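Local coordinates for DNA repair protein MmcB-related protein (Silicibacter pomeroyi, PDB 3DNX) that is of unknown function but, as an MmcB-like member of the PDDEXK clan, probably has a nuclease-like fold and a role connected with DNA repair, at residues A[52-60]-A[75-86]; A[94-102]-A[111-119]. All coordinates share one frame; numbering follows the deposited sequence.

Contact 1: residues A[52-60]-A[75-86]; sequences GEIWVIECK and YLEWCDRYFWAV. With NA (sodium ion), chain C.
Trp55 pairs with Arg81, and the chains then run in parallel as far as Cys59 and Ala85. Strand 54-59, helix 63-68 and strand 81-86 make a beta-alpha-beta crossover in the mixed sheet of this PDDEXK-clan protein. The strand axes approach to 4.6 Å at 27°, and the bonding alternates: Ile54 O, Val56 O and Glu58 O accept from the amides of Arg81, Phe83 and Ala85, while the amides of Val56, Glu58 and Lys60 donate to the carbonyls of those same three residues. Ile54 is held twice more, since its O also accepts from Asp80 N and its N donates to Asp80 OD2 at 2.7 Å; that oxygen also meets Arg125 in a salt bridge.

Arg81 can be followed outward. Its CB stands over the five-membered ring of Trp55, 4.0 Å from the centroid. Because CD is anti to CA (chi2 -168°), the chain continues alongside the indole: CG passes 3.8 Å from Trp55 NE1, and CD comes to 3.6 Å from Trp55 NE1. NE then shares a water with Trp55 NE1, each nitrogen donating to it. Beyond, NH1 forms a salt bridge with Glu117 and NH2 a hydrogen bond to the carbonyl of Ala115. On the indole face that Arg81 CB occupies, Phe83 CE2 lies 3.4 Å from Trp55 CD2, the two aromatic planes oblique.

On the other side of the sheet Val56 CG1 meets Tyr82 CD1 at 3.6 Å, and the Glu58 carboxylate lies across the Tyr75 ring while OE2 accepts from Asp44 N. Lys60 NZ pairs with Asp69. Asp44, Glu58 and Lys60 are consistent with the Asp and Glu-X-Lys pattern of PDDEXK nucleases. A sodium ion sits 2.5 Å from Cys59 O, with Asp65 and three waters completing its observed ligands.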
loop_
_atom_site.group_PDB
_atom_site.type_symbol
_atom_site.label_atom_id
_atom_site.label_comp_id
_atom_site.label_asym_id
_atom_site.label_seq_id
_atom_site.Cartn_x
_atom_site.Cartn_y
_atom_site.Cartn_z
ATOM N N GLY A 52 -6.205 -7.008 9.579
ATOM C CA GLY A 52 -4.784 -6.939 9.819
ATOM C C GLY A 52 -4.088 -8.285 9.946
ATOM O O GLY A 52 -2.962 -8.339 10.359
ATOM N N GLU A 53 -4.746 -9.358 9.544
ATOM C CA GLU A 53 -4.148 -10.703 9.508
ATOM C C GLU A 53 -2.970 -10.691 8.488
ATOM O O GLU A 53 -3.057 -10.055 7.435
ATOM C CB GLU A 53 -5.219 -11.739 9.119
ATOM C CG GLU A 53 -6.582 -11.660 9.914
ATOM C CD GLU A 53 -7.735 -10.898 9.167
ATOM O OE1 GLU A 53 -8.875 -11.405 9.066
ATOM O OE2 GLU A 53 -7.529 -9.805 8.673
ATOM N N ILE A 54 -1.844 -11.308 8.831
ATOM C CA ILE A 54 -0.680 -11.341 7.935
ATOM C C ILE A 54 -0.427 -12.802 7.523
ATOM O O ILE A 54 -0.274 -13.690 8.368
ATOM C CB ILE A 54 0.588 -10.698 8.590
ATOM C CG1 ILE A 54 0.362 -9.196 8.815
ATOM C CG2 ILE A 54 1.846 -10.853 7.693
ATOM C CD1 ILE A 54 1.180 -8.647 9.950
ATOM N N TRP A 55 -0.413 -13.022 6.199
ATOM C CA TRP A 55 -0.133 -14.304 5.581
ATOM C C TRP A 55 1.121 -14.212 4.744
ATOM O O TRP A 55 1.344 -13.231 4.047
ATOM C CB TRP A 55 -1.277 -14.686 4.654
ATOM C CG TRP A 55 -2.547 -15.069 5.335
ATOM C CD1 TRP A 55 -2.881 -14.904 6.644
ATOM C CD2 TRP A 55 -3.687 -15.655 4.702
ATOM N NE1 TRP A 55 -4.173 -15.332 6.866
ATOM C CE2 TRP A 55 -4.682 -15.809 5.687
ATOM C CE3 TRP A 55 -3.966 -16.028 3.405
ATOM C CZ2 TRP A 55 -5.930 -16.358 5.414
ATOM C CZ3 TRP A 55 -5.225 -16.595 3.134
ATOM C CH2 TRP A 55 -6.172 -16.743 4.144
ATOM N N VAL A 56 1.966 -15.215 4.851
ATOM C CA VAL A 56 3.109 -15.359 3.984
ATOM C C VAL A 56 2.805 -16.556 3.089
ATOM O O VAL A 56 2.414 -17.652 3.570
ATOM C CB VAL A 56 4.396 -15.581 4.788
ATOM C CG1 VAL A 56 5.494 -16.264 3.919
ATOM C CG2 VAL A 56 4.844 -14.248 5.419
ATOM N N ILE A 57 2.986 -16.345 1.790
ATOM C CA ILE A 57 2.820 -17.403 0.805
ATOM C C ILE A 57 4.095 -17.515 -0.011
ATOM O O ILE A 57 4.504 -16.568 -0.698
ATOM C CB ILE A 57 1.611 -17.163 -0.134
ATOM C CG1 ILE A 57 0.337 -17.038 0.683
ATOM C CG2 ILE A 57 1.440 -18.295 -1.171
ATOM C CD1 ILE A 57 -0.191 -15.649 0.684
ATOM N N GLU A 58 4.722 -18.690 0.078
ATOM C CA GLU A 58 5.871 -19.009 -0.711
ATOM C C GLU A 58 5.446 -19.805 -1.937
ATOM O O GLU A 58 4.906 -20.937 -1.804
ATOM C CB GLU A 58 6.881 -19.814 0.128
ATOM C CG GLU A 58 7.614 -19.013 1.146
ATOM C CD GLU A 58 8.536 -17.996 0.515
ATOM O OE1 GLU A 58 9.628 -18.391 0.057
ATOM O OE2 GLU A 58 8.172 -16.805 0.481
ATOM N N CYS A 59 5.789 -19.265 -3.092
ATOM C CA CYS A 59 5.393 -19.772 -4.384
ATOM C C CYS A 59 6.522 -20.598 -4.954
ATOM O O CYS A 59 7.501 -20.069 -5.433
ATOM C CB CYS A 59 5.013 -18.621 -5.322
ATOM S SG CYS A 59 3.643 -17.627 -4.690
ATOM N N LYS A 60 6.388 -21.922 -4.913
ATOM C CA LYS A 60 7.444 -22.791 -5.414
ATOM C C LYS A 60 7.054 -23.392 -6.767
ATOM O O LYS A 60 6.085 -24.113 -6.888
ATOM C CB LYS A 60 7.758 -23.865 -4.389
ATOM C CG LYS A 60 8.178 -23.295 -3.047
ATOM C CD LYS A 60 9.467 -22.503 -3.249
ATOM C CE LYS A 60 9.938 -21.859 -2.009
ATOM N NZ LYS A 60 11.211 -21.067 -2.225
ATOM N N TYR A 75 10.322 -18.102 8.306
ATOM C CA TYR A 75 9.227 -17.224 7.936
ATOM C C TYR A 75 8.091 -17.201 8.957
ATOM O O TYR A 75 7.313 -16.258 8.991
ATOM C CB TYR A 75 8.621 -17.597 6.593
ATOM C CG TYR A 75 9.534 -17.562 5.401
ATOM C CD1 TYR A 75 9.721 -18.705 4.627
ATOM C CD2 TYR A 75 10.177 -16.389 5.005
ATOM C CE1 TYR A 75 10.525 -18.696 3.500
ATOM C CE2 TYR A 75 11.006 -16.371 3.861
ATOM C CZ TYR A 75 11.177 -17.529 3.124
ATOM O OH TYR A 75 11.972 -17.567 2.001
ATOM N N LEU A 76 7.985 -18.237 9.777
ATOM C CA LEU A 76 6.842 -18.384 10.684
ATOM C C LEU A 76 6.614 -17.221 11.663
ATOM O O LEU A 76 5.466 -16.816 11.917
ATOM C CB LEU A 76 6.972 -19.723 11.434
ATOM C CG LEU A 76 6.873 -20.972 10.524
ATOM C CD1 LEU A 76 6.756 -22.271 11.339
ATOM C CD2 LEU A 76 5.697 -20.834 9.546
ATOM N N GLU A 77 7.705 -16.703 12.222
ATOM C CA GLU A 77 7.644 -15.620 13.171
ATOM C C GLU A 77 7.236 -14.285 12.549
ATOM O O GLU A 77 7.067 -13.300 13.261
ATOM C CB GLU A 77 8.993 -15.471 13.902
ATOM C CG GLU A 77 10.213 -15.081 13.041
ATOM C CD GLU A 77 11.363 -14.586 13.905
ATOM O OE1 GLU A 77 11.076 -14.045 15.002
ATOM O OE2 GLU A 77 12.542 -14.726 13.500
ATOM N N TRP A 78 7.089 -14.244 11.231
ATOM C CA TRP A 78 6.745 -13.007 10.535
ATOM C C TRP A 78 5.337 -13.011 9.964
ATOM O O TRP A 78 5.032 -12.157 9.137
ATOM C CB TRP A 78 7.755 -12.749 9.417
ATOM C CG TRP A 78 9.124 -12.597 9.945
ATOM C CD1 TRP A 78 10.147 -13.485 9.826
ATOM C CD2 TRP A 78 9.625 -11.502 10.731
ATOM N NE1 TRP A 78 11.266 -13.006 10.480
ATOM C CE2 TRP A 78 10.971 -11.793 11.042
ATOM C CE3 TRP A 78 9.063 -10.304 11.202
ATOM C CZ2 TRP A 78 11.764 -10.933 11.780
ATOM C CZ3 TRP A 78 9.845 -9.449 11.924
ATOM C CH2 TRP A 78 11.188 -9.768 12.222
ATOM N N CYS A 79 4.497 -13.965 10.396
ATOM C CA CYS A 79 3.129 -14.078 9.895
ATOM C C CYS A 79 2.184 -14.735 10.893
ATOM O O CYS A 79 2.613 -15.319 11.869
ATOM C CB CYS A 79 3.101 -14.840 8.560
ATOM S SG CYS A 79 3.673 -16.548 8.603
ATOM N N ASP A 80 0.890 -14.539 10.681
ATOM C CA ASP A 80 -0.137 -15.247 11.412
ATOM C C ASP A 80 -0.343 -16.633 10.802
ATOM O O ASP A 80 -0.549 -17.582 11.537
ATOM C CB ASP A 80 -1.456 -14.490 11.374
ATOM C CG ASP A 80 -1.371 -13.151 12.020
ATOM O OD1 ASP A 80 -0.889 -13.049 13.177
ATOM O OD2 ASP A 80 -1.814 -12.198 11.396
ATOM N N ARG A 81 -0.272 -16.736 9.471
ATOM C CA ARG A 81 -0.448 -17.993 8.747
ATOM C C ARG A 81 0.574 -18.064 7.615
ATOM O O ARG A 81 0.825 -17.078 6.946
ATOM C CB ARG A 81 -1.852 -18.116 8.175
ATOM C CG ARG A 81 -2.956 -18.111 9.222
ATOM C CD ARG A 81 -4.272 -18.516 8.615
ATOM N NE ARG A 81 -5.414 -18.091 9.414
ATOM C CZ ARG A 81 -6.231 -18.886 10.099
ATOM N NH1 ARG A 81 -7.233 -18.357 10.780
ATOM N NH2 ARG A 81 -6.096 -20.188 10.085
ATOM N N TYR A 82 1.185 -19.225 7.476
ATOM C CA TYR A 82 2.183 -19.551 6.447
ATOM C C TYR A 82 1.674 -20.631 5.494
ATOM O O TYR A 82 1.165 -21.706 5.926
ATOM C CB TYR A 82 3.479 -20.052 7.110
ATOM C CG TYR A 82 4.498 -20.457 6.100
ATOM C CD1 TYR A 82 5.333 -19.523 5.530
ATOM C CD2 TYR A 82 4.632 -21.799 5.710
ATOM C CE1 TYR A 82 6.264 -19.884 4.566
ATOM C CE2 TYR A 82 5.539 -22.168 4.741
ATOM C CZ TYR A 82 6.381 -21.202 4.205
ATOM O OH TYR A 82 7.306 -21.540 3.258
ATOM N N PHE A 83 1.785 -20.341 4.192
ATOM C CA PHE A 83 1.294 -21.200 3.103
ATOM C C PHE A 83 2.367 -21.416 2.063
ATOM O O PHE A 83 3.209 -20.518 1.797
ATOM C CB PHE A 83 0.143 -20.596 2.299
ATOM C CG PHE A 83 -1.078 -20.242 3.103
ATOM C CD1 PHE A 83 -2.228 -20.998 3.031
ATOM C CD2 PHE A 83 -1.073 -19.104 3.905
ATOM C CE1 PHE A 83 -3.366 -20.640 3.759
ATOM C CE2 PHE A 83 -2.194 -18.739 4.621
ATOM C CZ PHE A 83 -3.336 -19.516 4.566
ATOM N N TRP A 84 2.301 -22.607 1.454
ATOM C CA TRP A 84 2.931 -22.868 0.168
ATOM C C TRP A 84 1.928 -22.634 -0.945
ATOM O O TRP A 84 0.741 -22.807 -0.730
ATOM C CB TRP A 84 3.446 -24.288 0.089
ATOM C CG TRP A 84 4.373 -24.662 1.187
ATOM C CD1 TRP A 84 4.040 -25.277 2.341
ATOM C CD2 TRP A 84 5.793 -24.445 1.231
ATOM N NE1 TRP A 84 5.170 -25.474 3.113
ATOM C CE2 TRP A 84 6.248 -24.940 2.453
ATOM C CE3 TRP A 84 6.716 -23.869 0.347
ATOM C CZ2 TRP A 84 7.591 -24.905 2.811
ATOM C CZ3 TRP A 84 8.039 -23.814 0.710
ATOM C CH2 TRP A 84 8.464 -24.315 1.924
ATOM N N ALA A 85 2.405 -22.199 -2.105
ATOM C CA ALA A 85 1.593 -22.123 -3.339
ATOM C C ALA A 85 2.395 -22.833 -4.445
ATOM O O ALA A 85 3.540 -22.500 -4.689
ATOM C CB ALA A 85 1.263 -20.670 -3.728
ATOM N N VAL A 86 1.774 -23.832 -5.061
ATOM C CA VAL A 86 2.373 -24.660 -6.103
ATOM C C VAL A 86 1.347 -24.916 -7.189
ATOM O O VAL A 86 0.129 -24.721 -6.980
ATOM C CB VAL A 86 2.877 -26.009 -5.531
ATOM C CG1 VAL A 86 3.930 -25.768 -4.424
ATOM C CG2 VAL A 86 1.729 -26.897 -5.016
HETATM NA NA NA C . 9.801 -19.237 -6.031
HETATM O O HOH W 1 -5.771 -15.260 9.614
HETATM O O HOH W 2 10.161 -18.938 -3.745
HETATM O O HOH W 3 8.899 -17.267 -6.575
HETATM O O HOH W 4 12.090 -18.985 -6.353
#

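Contact 2: residues A[94-102]-A[111-119]; sequences LLPAESGLL and IVRMAPEQK
Arg113 reaches back across to Ser99 and grips its carbonyl side-on: NE donates to Ser99 O at 2.8 Å, almost straight, and NH1 joins at 3.2 Å from the same oxygen with a more bent bond. Ser99 O lies in the guanidinium plane for both; NE meets it nearly in line with the C=O, NH1 from above the carbonyl plane. The chain leaves the backbone with CG opposite the amide nitrogen (chi1 -172°) and stays extended to CD before bending at chi3 (79°), which swings the flat group toward the carbonyls of the Pro96-Ser99 turn. Leu101 CB is centred over one guanidinium face, 4.2 Å above its plane, and Ala97 CA lies off-centre over the other. At the outer end NH2 donates to a water that in turn donates to Leu95 O, linking the group to the residue just ahead of that type I turn.

Strands 100-104 and 109-113 form a beta hairpin at the sheet edge, and here it carries a classic beta bulge: two residues, Val112 and Arg113, stand opposite the single residue Leu101, whose O accepts from both of their amides, while Leu101 N donates to Arg113 O at 2.8 Å.

Leu101 has CG anti to its amide nitrogen (chi1 -179°), placing CG 3.7 Å from Val112 CG2. On the other face Leu102 CG packs on Ile111 CG1 at 3.8 Å. Past the bulge, Ala115 CB abuts the backbone of Gly100, 3.5 Å from Gly100 N.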
loop_
_atom_site.group_PDB
_atom_site.type_symbol
_atom_site.label_atom_id
_atom_site.label_comp_id
_atom_site.label_asym_id
_atom_site.label_seq_id
_atom_site.Cartn_x
_atom_site.Cartn_y
_atom_site.Cartn_z
ATOM N N LEU A 94 4.843 -33.892 -0.542
ATOM C CA LEU A 94 6.200 -33.674 -0.011
ATOM C C LEU A 94 6.318 -32.403 0.795
ATOM O O LEU A 94 7.292 -32.235 1.500
ATOM C CB LEU A 94 7.221 -33.663 -1.155
ATOM C CG LEU A 94 7.291 -34.989 -1.946
ATOM C CD1 LEU A 94 8.542 -34.991 -2.835
ATOM C CD2 LEU A 94 7.241 -36.287 -1.090
ATOM N N LEU A 95 5.338 -31.494 0.694
ATOM C CA LEU A 95 5.404 -30.257 1.477
ATOM C C LEU A 95 5.094 -30.572 2.971
ATOM O O LEU A 95 4.351 -31.521 3.283
ATOM C CB LEU A 95 4.472 -29.193 0.941
ATOM C CG LEU A 95 4.687 -28.756 -0.494
ATOM C CD1 LEU A 95 3.435 -27.965 -1.129
ATOM C CD2 LEU A 95 5.956 -27.926 -0.550
ATOM N N PRO A 96 5.676 -29.776 3.887
ATOM C CA PRO A 96 5.422 -29.945 5.333
ATOM C C PRO A 96 3.906 -30.006 5.659
ATOM O O PRO A 96 3.129 -29.136 5.219
ATOM C CB PRO A 96 6.024 -28.697 5.946
ATOM C CG PRO A 96 7.040 -28.211 4.966
ATOM C CD PRO A 96 6.618 -28.691 3.599
ATOM N N ALA A 97 3.520 -31.006 6.439
ATOM C CA ALA A 97 2.131 -31.256 6.773
ATOM C C ALA A 97 1.469 -30.106 7.519
ATOM O O ALA A 97 0.267 -29.897 7.379
ATOM C CB ALA A 97 2.052 -32.500 7.616
ATOM N N GLU A 98 2.263 -29.384 8.302
ATOM C CA GLU A 98 1.805 -28.307 9.201
ATOM C C GLU A 98 1.488 -27.000 8.476
ATOM O O GLU A 98 0.825 -26.123 9.027
ATOM C CB GLU A 98 2.844 -28.054 10.313
ATOM C CG GLU A 98 4.344 -28.169 9.896
ATOM C CD GLU A 98 4.800 -29.617 9.606
ATOM O OE1 GLU A 98 4.156 -30.567 10.078
ATOM O OE2 GLU A 98 5.786 -29.805 8.878
ATOM N N SER A 99 1.986 -26.864 7.252
ATOM C CA SER A 99 1.788 -25.682 6.441
ATOM C C SER A 99 0.433 -25.622 5.746
ATOM O O SER A 99 -0.212 -26.630 5.490
ATOM C CB SER A 99 2.877 -25.655 5.381
ATOM O OG SER A 99 4.145 -25.621 6.038
ATOM N N GLY A 100 -0.006 -24.413 5.461
ATOM C CA GLY A 100 -1.110 -24.201 4.550
ATOM C C GLY A 100 -0.694 -24.458 3.108
ATOM O O GLY A 100 0.494 -24.539 2.807
ATOM N N LEU A 101 -1.690 -24.636 2.224
ATOM C CA LEU A 101 -1.397 -24.969 0.849
ATOM C C LEU A 101 -2.414 -24.400 -0.101
ATOM O O LEU A 101 -3.634 -24.622 0.050
ATOM C CB LEU A 101 -1.318 -26.515 0.670
ATOM C CG LEU A 101 -0.991 -27.067 -0.744
ATOM C CD1 LEU A 101 0.394 -26.630 -1.248
ATOM C CD2 LEU A 101 -1.066 -28.647 -0.780
ATOM N N LEU A 102 -1.905 -23.729 -1.136
ATOM C CA LEU A 102 -2.716 -23.315 -2.257
ATOM C C LEU A 102 -2.227 -24.014 -3.492
ATOM O O LEU A 102 -1.023 -24.212 -3.665
ATOM C CB LEU A 102 -2.642 -21.787 -2.532
ATOM C CG LEU A 102 -3.276 -20.822 -1.532
ATOM C CD1 LEU A 102 -2.336 -20.607 -0.386
ATOM C CD2 LEU A 102 -3.568 -19.517 -2.185
ATOM N N ILE A 111 -7.250 -22.429 -1.895
ATOM C CA ILE A 111 -6.636 -22.944 -0.677
ATOM C C ILE A 111 -7.181 -24.379 -0.550
ATOM O O ILE A 111 -8.395 -24.594 -0.563
ATOM C CB ILE A 111 -7.045 -22.146 0.544
ATOM C CG1 ILE A 111 -6.588 -20.676 0.417
ATOM C CG2 ILE A 111 -6.530 -22.817 1.828
ATOM C CD1 ILE A 111 -7.031 -19.824 1.540
ATOM N N VAL A 112 -6.299 -25.345 -0.513
ATOM C CA VAL A 112 -6.739 -26.733 -0.334
ATOM C C VAL A 112 -6.494 -27.196 1.111
ATOM O O VAL A 112 -7.065 -28.196 1.543
ATOM C CB VAL A 112 -6.121 -27.678 -1.377
ATOM C CG1 VAL A 112 -6.749 -27.380 -2.788
ATOM C CG2 VAL A 112 -4.620 -27.596 -1.407
ATOM N N ARG A 113 -5.636 -26.466 1.820
ATOM C CA ARG A 113 -5.330 -26.703 3.215
ATOM C C ARG A 113 -5.041 -25.379 3.925
ATOM O O ARG A 113 -4.090 -24.665 3.586
ATOM C CB ARG A 113 -4.115 -27.647 3.307
ATOM C CG ARG A 113 -3.807 -28.114 4.685
ATOM C CD ARG A 113 -2.842 -29.287 4.621
ATOM N NE ARG A 113 -1.479 -28.893 4.409
ATOM C CZ ARG A 113 -0.605 -29.519 3.608
ATOM N NH1 ARG A 113 0.641 -29.073 3.528
ATOM N NH2 ARG A 113 -0.953 -30.593 2.909
HETATM N N MSE A 114 -5.873 -25.056 4.915
HETATM C CA MSE A 114 -5.791 -23.773 5.603
HETATM C C MSE A 114 -4.622 -23.863 6.553
HETATM O O MSE A 114 -4.453 -24.890 7.217
HETATM C CB MSE A 114 -7.118 -23.488 6.323
HETATM C CG MSE A 114 -7.147 -22.256 7.131
HETATM SE SE MSE A 114 -6.719 -20.649 6.131
HETATM C CE MSE A 114 -8.180 -20.595 4.857
ATOM N N ALA A 115 -3.779 -22.832 6.599
ATOM C CA ALA A 115 -2.667 -22.855 7.504
ATOM C C ALA A 115 -3.142 -22.738 8.959
ATOM O O ALA A 115 -4.154 -22.088 9.255
ATOM C CB ALA A 115 -1.695 -21.784 7.138
ATOM N N PRO A 116 -2.419 -23.377 9.896
ATOM C CA PRO A 116 -2.723 -23.134 11.310
ATOM C C PRO A 116 -2.387 -21.668 11.706
ATOM O O PRO A 116 -1.497 -21.071 11.104
ATOM C CB PRO A 116 -1.819 -24.130 12.041
ATOM C CG PRO A 116 -0.705 -24.401 11.139
ATOM C CD PRO A 116 -1.285 -24.309 9.728
ATOM N N GLU A 117 -3.118 -21.110 12.677
ATOM C CA GLU A 117 -2.896 -19.725 13.139
ATOM C C GLU A 117 -1.849 -19.665 14.262
ATOM O O GLU A 117 -1.995 -20.323 15.282
ATOM C CB GLU A 117 -4.208 -19.058 13.596
ATOM C CG GLU A 117 -3.988 -17.618 14.115
ATOM C CD GLU A 117 -4.934 -16.585 13.517
ATOM O OE1 GLU A 117 -5.993 -16.988 13.003
ATOM O OE2 GLU A 117 -4.625 -15.366 13.561
ATOM N N GLN A 118 -0.793 -18.888 14.030
ATOM C CA GLN A 118 0.259 -18.623 15.004
ATOM C C GLN A 118 0.374 -17.100 15.161
ATOM O O GLN A 118 1.361 -16.500 14.721
ATOM C CB GLN A 118 1.598 -19.229 14.523
ATOM C CG GLN A 118 1.479 -20.235 13.346
ATOM C CD GLN A 118 2.398 -21.436 13.485
ATOM O OE1 GLN A 118 1.961 -22.571 13.314
ATOM N NE2 GLN A 118 3.670 -21.194 13.802
ATOM N N LYS A 119 -0.645 -16.485 15.755
ATOM C CA LYS A 119 -0.748 -15.023 15.809
ATOM C C LYS A 119 0.529 -14.246 16.212
ATOM O O LYS A 119 1.310 -14.645 17.077
ATOM C CB LYS A 119 -1.891 -14.589 16.733
ATOM C CG LYS A 119 -3.289 -14.571 16.104
ATOM C CD LYS A 119 -4.229 -13.650 16.956
ATOM C CE LYS A 119 -5.548 -14.341 17.373
ATOM N NZ LYS A 119 -6.435 -14.662 16.210
HETATM O O HOH W 5 1.824 -31.634 2.291
#

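Overall arrangement
Contact 1 is buried near the middle of the sheet, its centre about 6 Å from that of the chain, whereas contact 2 lies about 13 Å out, with several of its residues exposed. They share one sheet, because strands 81-86 and 100-104 are neighbours: Trp84 O and Leu102 N stand 2.8 Å apart, a probable hydrogen bond. Asp80 O, just before strand 81-86, is likewise 2.8 Å from Gln118 N in the loop after the hairpin. The chemistry follows position. Contact 1 has regular parallel pairing, packing on both faces, polar groups at both ends and sodium at the Cys59 end; contact 2 has short, bulged antiparallel pairing and an arginine bonded to a surface turn's carbonyl.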